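PDB 3QEC: putative carbohydrate binding protein from Pseudomonas aeruginosa, which probably binds carbohydrates, binds heparin and the polysulfonated drug suramin, and may take part in carbohydrate transport and biofilm formation. Local coordinates for residues A58-K70 and K124-V136. Residues are numbered along the deposited sequence; the frame is centred on the assembly and turned at random.
Sequences AYYAKFGNLDAAK and KTITEGGTVTKLV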
loop_
_atom_site.group_PDB
_atom_site.type_symbol
_atom_site.label_atom_id
_atom_site.label_comp_id
_atom_site.label_asym_id
_atom_site.label_seq_id
_atom_site.Cartn_x
_atom_site.Cartn_y
_atom_site.Cartn_z
ATOM N N ALA A 58 11.707 6.219 -1.209
ATOM C CA ALA A 58 12.790 5.428 -1.806
ATOM C C ALA A 58 12.392 3.936 -1.889
ATOM O O ALA A 58 12.650 3.282 -2.907
ATOM C CB ALA A 58 14.061 5.600 -0.991
ATOM N N TYR A 59 11.730 3.414 -0.836
ATOM C CA TYR A 59 11.288 2.017 -0.797
ATOM C C TYR A 59 10.188 1.764 -1.844
ATOM O O TYR A 59 10.350 0.884 -2.698
ATOM C CB TYR A 59 10.801 1.635 0.615
ATOM C CG TYR A 59 10.421 0.177 0.741
ATOM C CD1 TYR A 59 11.379 -0.791 1.044
ATOM C CD2 TYR A 59 9.110 -0.245 0.520
ATOM C CE1 TYR A 59 11.035 -2.142 1.152
ATOM C CE2 TYR A 59 8.762 -1.596 0.593
ATOM C CZ TYR A 59 9.721 -2.537 0.934
ATOM O OH TYR A 59 9.361 -3.860 1.012
ATOM N N TYR A 60 9.091 2.560 -1.796
ATOM C CA TYR A 60 7.945 2.416 -2.692
ATOM C C TYR A 60 8.285 2.712 -4.172
ATOM O O TYR A 60 7.621 2.166 -5.057
ATOM C CB TYR A 60 6.754 3.243 -2.195
ATOM C CG TYR A 60 6.105 2.621 -0.970
ATOM C CD1 TYR A 60 5.721 1.284 -0.963
ATOM C CD2 TYR A 60 5.846 3.377 0.167
ATOM C CE1 TYR A 60 5.127 0.708 0.157
ATOM C CE2 TYR A 60 5.231 2.815 1.286
ATOM C CZ TYR A 60 4.877 1.479 1.276
ATOM O OH TYR A 60 4.271 0.908 2.368
ATOM N N ALA A 61 9.339 3.499 -4.450
ATOM C CA ALA A 61 9.771 3.725 -5.829
ATOM C C ALA A 61 10.230 2.407 -6.463
ATOM O O ALA A 61 9.870 2.121 -7.604
ATOM C CB ALA A 61 10.900 4.747 -5.878
ATOM N N LYS A 62 10.988 1.584 -5.708
ATOM C CA LYS A 62 11.490 0.319 -6.233
ATOM C C LYS A 62 10.477 -0.846 -6.045
ATOM O O LYS A 62 10.449 -1.717 -6.911
ATOM C CB LYS A 62 12.869 -0.037 -5.619
ATOM N N PHE A 63 9.640 -0.871 -4.966
ATOM C CA PHE A 63 8.767 -2.039 -4.737
ATOM C C PHE A 63 7.263 -1.758 -4.553
ATOM O O PHE A 63 6.501 -2.710 -4.356
ATOM C CB PHE A 63 9.257 -2.826 -3.496
ATOM C CG PHE A 63 10.738 -3.124 -3.482
ATOM C CD1 PHE A 63 11.269 -4.150 -4.266
ATOM C CD2 PHE A 63 11.612 -2.354 -2.720
ATOM C CE1 PHE A 63 12.648 -4.405 -4.280
ATOM C CE2 PHE A 63 12.990 -2.602 -2.740
ATOM C CZ PHE A 63 13.500 -3.628 -3.519
ATOM N N GLY A 64 6.848 -0.504 -4.635
ATOM C CA GLY A 64 5.471 -0.097 -4.365
ATOM C C GLY A 64 4.417 -0.294 -5.431
ATOM O O GLY A 64 3.235 -0.418 -5.091
ATOM N N ASN A 65 4.811 -0.270 -6.721
ATOM C CA ASN A 65 3.881 -0.450 -7.844
ATOM C C ASN A 65 4.523 -1.408 -8.848
ATOM O O ASN A 65 4.744 -1.073 -10.010
ATOM C CB ASN A 65 3.505 0.904 -8.473
ATOM C CG ASN A 65 2.578 1.738 -7.619
ATOM O OD1 ASN A 65 1.375 1.456 -7.502
ATOM N ND2 ASN A 65 3.115 2.804 -7.020
ATOM N N LEU A 66 4.824 -2.621 -8.372
ATOM C CA LEU A 66 5.562 -3.615 -9.125
ATOM C C LEU A 66 4.772 -4.898 -9.308
ATOM O O LEU A 66 4.353 -5.525 -8.326
ATOM C CB LEU A 66 6.894 -3.886 -8.365
ATOM C CG LEU A 66 7.887 -4.939 -8.907
ATOM C CD1 LEU A 66 8.326 -4.637 -10.338
ATOM C CD2 LEU A 66 9.086 -5.078 -7.976
ATOM N N ASP A 67 4.618 -5.309 -10.582
ATOM C CA ASP A 67 3.973 -6.568 -10.978
ATOM C C ASP A 67 4.845 -7.737 -10.511
ATOM O O ASP A 67 6.074 -7.639 -10.576
ATOM C CB ASP A 67 3.754 -6.615 -12.505
ATOM C CG ASP A 67 2.623 -5.735 -13.024
ATOM O OD1 ASP A 67 1.799 -5.274 -12.207
ATOM O OD2 ASP A 67 2.568 -5.501 -14.246
ATOM N N ALA A 68 4.218 -8.815 -9.995
ATOM C CA ALA A 68 4.915 -10.015 -9.525
ATOM C C ALA A 68 5.704 -10.695 -10.666
ATOM O O ALA A 68 6.767 -11.270 -10.412
ATOM C CB ALA A 68 3.919 -10.993 -8.930
ATOM N N ALA A 69 5.201 -10.606 -11.916
ATOM C CA ALA A 69 5.877 -11.195 -13.083
ATOM C C ALA A 69 7.155 -10.432 -13.453
ATOM O O ALA A 69 8.093 -11.032 -13.987
ATOM C CB ALA A 69 4.935 -11.220 -14.281
ATOM N N LYS A 70 7.186 -9.114 -13.156
ATOM C CA LYS A 70 8.293 -8.217 -13.487
ATOM C C LYS A 70 9.320 -8.085 -12.344
ATOM O O LYS A 70 10.243 -7.275 -12.451
ATOM C CB LYS A 70 7.749 -6.842 -13.902
ATOM C CG LYS A 70 6.985 -6.882 -15.230
ATOM C CD LYS A 70 6.567 -5.502 -15.699
ATOM C CE LYS A 70 5.833 -5.542 -17.014
ATOM N NZ LYS A 70 5.512 -4.176 -17.512
ATOM N N LYS A 124 0.076 -23.739 -18.593
ATOM C CA LYS A 124 1.023 -23.268 -17.587
ATOM C C LYS A 124 0.362 -22.264 -16.650
ATOM O O LYS A 124 -0.529 -21.522 -17.077
ATOM C CB LYS A 124 2.242 -22.633 -18.270
ATOM N N THR A 125 0.805 -22.237 -15.377
ATOM C CA THR A 125 0.292 -21.328 -14.350
ATOM C C THR A 125 1.132 -20.041 -14.329
ATOM O O THR A 125 2.361 -20.089 -14.229
ATOM C CB THR A 125 0.238 -22.014 -12.970
ATOM O OG1 THR A 125 -0.507 -23.229 -13.087
ATOM C CG2 THR A 125 -0.398 -21.128 -11.893
ATOM N N ILE A 126 0.441 -18.897 -14.431
ATOM C CA ILE A 126 0.995 -17.546 -14.444
ATOM C C ILE A 126 0.614 -16.874 -13.139
ATOM O O ILE A 126 -0.502 -17.087 -12.660
ATOM C CB ILE A 126 0.419 -16.759 -15.682
ATOM C CG1 ILE A 126 0.510 -17.534 -17.027
ATOM C CG2 ILE A 126 0.937 -15.324 -15.803
ATOM C CD1 ILE A 126 1.922 -17.950 -17.557
ATOM N N THR A 127 1.517 -16.063 -12.561
ATOM C CA THR A 127 1.192 -15.274 -11.362
ATOM C C THR A 127 0.897 -13.856 -11.851
ATOM O O THR A 127 1.696 -13.273 -12.596
ATOM C CB THR A 127 2.267 -15.364 -10.275
ATOM O OG1 THR A 127 2.359 -16.730 -9.869
ATOM C CG2 THR A 127 1.938 -14.509 -9.064
ATOM N N GLU A 128 -0.296 -13.356 -11.507
ATOM C CA GLU A 128 -0.768 -12.044 -11.934
ATOM C C GLU A 128 -0.841 -11.082 -10.740
ATOM O O GLU A 128 -0.810 -11.516 -9.588
ATOM C CB GLU A 128 -2.133 -12.174 -12.631
ATOM C CG GLU A 128 -2.082 -12.929 -13.948
ATOM C CD GLU A 128 -2.983 -12.366 -15.025
ATOM O OE1 GLU A 128 -2.616 -11.330 -15.618
ATOM O OE2 GLU A 128 -4.054 -12.959 -15.281
ATOM N N GLY A 129 -0.921 -9.789 -11.033
ATOM C CA GLY A 129 -0.994 -8.744 -10.016
ATOM C C GLY A 129 0.358 -8.382 -9.438
ATOM O O GLY A 129 1.403 -8.641 -10.047
ATOM N N GLY A 130 0.322 -7.769 -8.263
ATOM C CA GLY A 130 1.511 -7.310 -7.557
ATOM C C GLY A 130 1.185 -6.249 -6.532
ATOM O O GLY A 130 0.101 -6.269 -5.937
ATOM N N THR A 131 2.125 -5.315 -6.319
ATOM C CA THR A 131 1.968 -4.237 -5.336
ATOM C C THR A 131 1.344 -3.006 -5.984
ATOM O O THR A 131 1.530 -2.761 -7.187
ATOM C CB THR A 131 3.314 -3.885 -4.658
ATOM O OG1 THR A 131 4.268 -3.524 -5.656
ATOM C CG2 THR A 131 3.874 -5.027 -3.816
ATOM N N VAL A 132 0.582 -2.248 -5.180
ATOM C CA VAL A 132 -0.058 -0.997 -5.582
ATOM C C VAL A 132 0.042 -0.030 -4.375
ATOM O O VAL A 132 -0.274 -0.409 -3.241
ATOM C CB VAL A 132 -1.497 -1.163 -6.164
ATOM C CG1 VAL A 132 -2.438 -1.910 -5.206
ATOM C CG2 VAL A 132 -2.089 0.183 -6.610
ATOM N N THR A 133 0.569 1.189 -4.625
ATOM C CA THR A 133 0.811 2.218 -3.607
ATOM C C THR A 133 0.414 3.595 -4.142
ATOM O O THR A 133 0.820 3.974 -5.244
ATOM C CB THR A 133 2.305 2.181 -3.197
ATOM O OG1 THR A 133 2.651 0.858 -2.765
ATOM C CG2 THR A 133 2.674 3.211 -2.137
ATOM N N LYS A 134 -0.359 4.349 -3.338
ATOM C CA LYS A 134 -0.804 5.712 -3.657
ATOM C C LYS A 134 -0.532 6.660 -2.484
ATOM O O LYS A 134 -0.343 6.203 -1.339
ATOM C CB LYS A 134 -2.317 5.719 -3.992
ATOM C CG LYS A 134 -2.709 4.979 -5.277
ATOM C CD LYS A 134 -2.450 5.815 -6.524
ATOM C CE LYS A 134 -2.657 5.038 -7.791
ATOM N NZ LYS A 134 -2.516 5.913 -8.974
ATOM N N LEU A 135 -0.527 7.976 -2.763
ATOM C CA LEU A 135 -0.410 9.023 -1.752
ATOM C C LEU A 135 -1.810 9.483 -1.320
ATOM O O LEU A 135 -2.664 9.720 -2.192
ATOM C CB LEU A 135 0.375 10.239 -2.294
ATOM C CG LEU A 135 1.919 10.194 -2.336
ATOM C CD1 LEU A 135 2.464 11.227 -3.329
ATOM C CD2 LEU A 135 2.543 10.445 -0.939
ATOM N N VAL A 136 -2.040 9.675 0.011
ATOM C CA VAL A 136 -3.316 10.237 0.509
ATOM C C VAL A 136 -2.990 11.357 1.530
ATOM O O VAL A 136 -2.174 11.161 2.429
ATOM C CB VAL A 136 -4.348 9.185 1.046
ATOM C CG1 VAL A 136 -3.738 8.238 2.070
ATOM C CG2 VAL A 136 -5.614 9.849 1.590
#
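With chi1 at 57°, Thr-131 sets OG1 between its backbone N and carbonyl carbon, where it meets Phe-63 and Leu-66; in Thr-133 chi1 of -55° turns OG1 to Gly-64 and CG2 to Tyr-60. Thr-131 OG1 donates to Phe-63 O (2.7 Å), above the carbonyl plane, and accepts from Leu-66 N (2.9 Å), linking the two residues. Thr-133 OG1 donates to Gly-64 O (2.7 Å) and is also hydrogen-bonded to Ser-112 OG of strand 107-120, while CG2 lies over one face of the Tyr-60 ring, 3.8 Å from the centroid, a CH-pi contact. The Asn-65 amide grips the Thr-133 backbone twice: ND2 reaches Thr-133 O (3.1 Å) in the carbonyl plane, and OD1 accepts Thr-133 N-H (N to OD1 3.0 Å) from above the side-chain carbonyl plane, not on a lone pair. Thr-131 N hydrogen-bonds to Leu-66 O and Ala-68 N to Gly-129 O (2.8 Å), making Asp-67 and Gly-130 an isolated, non-hydrogen-bonded antiparallel bridge. Arg-150, the C-terminal residue, salt-bridges Asp-67 and hydrogen-bonds to Thr-131 O. The loop after helix 54-63 runs along strand 125-138, outermost in its antiparallel sheet and paired on its other side with strand 107-120, while Val-132 packs on strands 24-33 and 146-148.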